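Side-chain contact in transcriptional regulator, TetR family (Vibrio parahaemolyticus, PDB 3HE0), which probably binds cis-regulatory DNA through a predicted helix-turn-helix motif and acts as a transcription factor: residues A188-D191 with A192-H196. Sequence-based numbering, arbitrary orientation.
Sequences ASWD and AIIKH
H196, the last residue of the chain, folds back on the C-terminal turn containing D191, and its NE2 donates to the main-chain O of D191 at 2.7 Å. The bond is fairly straight (N-H...O 156°), meets a carbonyl lone pair and runs almost within the imidazole plane. H196 CE1 lies 3.4 Å from D191 OD1, with carboxylate and imidazole planes 71° apart, a touch rather than a bond. The other carboxylate oxygen, OD2, forms a salt bridge with K148 of the second subunit.

Among backbone bonds, W190 O accepts from both I193 N and I194 N, each at 3.0 Å. A192 N makes two weak bonds, to A188 O and to S189 O.

Apolar contact centres on the W190 indole. I194 CG2 sits over one face, 3.5 Å from the centroid of the five-membered ring, a CH-pi contact; it is placed there by chi1 of 67°, which sets CG2 anti to the carbonyl carbon. I193 CD1 lies oblique to the ring, 4.2 Å from W190 CE3. Y88 and F147 meet the indole edge-to-face, and K85 adds a cation-pi contact.

H196 stacks on H196 of the second subunit, and A192 packs on A192 of the second subunit, so this C-terminal tail belongs to the dimer interface. The nearby carboxylate might favour a protonated imidazole, an effect probably weakened by K148 of the second subunit, and the bond to D191 O helps hold the ring that stacks on H196 of the second subunit.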
# COMPACT_ATOMS: atom_id res chain seq x y z
N ALA A 188 11.75 15.44 -4.21
CA ALA A 188 12.52 14.21 -4.34
C ALA A 188 11.81 13.22 -5.27
O ALA A 188 12.44 12.53 -6.09
CB ALA A 188 12.81 13.57 -2.98
N SER A 189 10.49 13.13 -5.13
CA SER A 189 9.68 12.26 -5.97
C SER A 189 9.69 12.75 -7.43
O SER A 189 9.72 11.93 -8.34
CB SER A 189 8.26 12.08 -5.40
OG SER A 189 7.51 13.27 -5.37
N TRP A 190 9.69 14.06 -7.65
CA TRP A 190 9.85 14.64 -8.98
C TRP A 190 11.20 14.19 -9.58
O TRP A 190 11.25 13.81 -10.75
CB TRP A 190 9.80 16.15 -8.86
CG TRP A 190 9.94 16.93 -10.08
CD1 TRP A 190 11.05 17.64 -10.45
CD2 TRP A 190 8.94 17.19 -11.08
NE1 TRP A 190 10.81 18.31 -11.61
CE2 TRP A 190 9.53 18.04 -12.03
CE3 TRP A 190 7.63 16.77 -11.27
CZ2 TRP A 190 8.85 18.50 -13.16
CZ3 TRP A 190 6.94 17.22 -12.40
CH2 TRP A 190 7.55 18.08 -13.32
N ASP A 191 12.25 14.15 -8.76
CA ASP A 191 13.55 13.64 -9.21
C ASP A 191 13.46 12.22 -9.77
O ASP A 191 14.21 11.86 -10.68
CB ASP A 191 14.57 13.63 -8.08
CG ASP A 191 15.17 15.01 -7.81
OD1 ASP A 191 15.02 15.88 -8.70
OD2 ASP A 191 15.80 15.19 -6.72
N ALA A 192 12.58 11.41 -9.19
CA ALA A 192 12.44 10.02 -9.63
C ALA A 192 11.96 9.98 -11.08
O ALA A 192 12.40 9.16 -11.83
CB ALA A 192 11.47 9.24 -8.71
N ILE A 193 11.10 10.90 -11.48
CA ILE A 193 10.46 10.82 -12.79
C ILE A 193 11.07 11.72 -13.86
O ILE A 193 10.86 11.47 -15.06
CB ILE A 193 8.92 10.98 -12.71
CG1 ILE A 193 8.55 12.35 -12.15
CG2 ILE A 193 8.31 9.78 -11.91
CD1 ILE A 193 7.00 12.68 -12.22
N ILE A 194 11.85 12.72 -13.47
CA ILE A 194 12.49 13.57 -14.47
C ILE A 194 13.84 12.96 -14.92
O ILE A 194 14.45 12.12 -14.21
CB ILE A 194 12.66 15.04 -14.01
CG1 ILE A 194 13.65 15.18 -12.85
CG2 ILE A 194 11.30 15.66 -13.66
CD1 ILE A 194 14.19 16.63 -12.71
N LYS A 195 14.23 13.33 -16.13
CA LYS A 195 15.55 13.02 -16.69
C LYS A 195 16.60 13.87 -15.99
O LYS A 195 16.31 14.99 -15.59
CB LYS A 195 15.56 13.29 -18.20
CG LYS A 195 14.78 12.25 -18.97
CD LYS A 195 14.57 12.63 -20.45
CE LYS A 195 15.70 12.14 -21.32
NZ LYS A 195 15.45 12.41 -22.78
N HIS A 196 17.81 13.34 -15.80
CA HIS A 196 18.86 14.09 -15.09
C HIS A 196 20.12 14.21 -15.93
O HIS A 196 20.94 15.12 -15.64
CB HIS A 196 19.20 13.44 -13.74
CG HIS A 196 18.12 13.57 -12.72
ND1 HIS A 196 17.96 14.69 -11.93
CD2 HIS A 196 17.13 12.72 -12.36
CE1 HIS A 196 16.93 14.52 -11.12
NE2 HIS A 196 16.41 13.33 -11.36
OXT HIS A 196 20.34 13.43 -16.89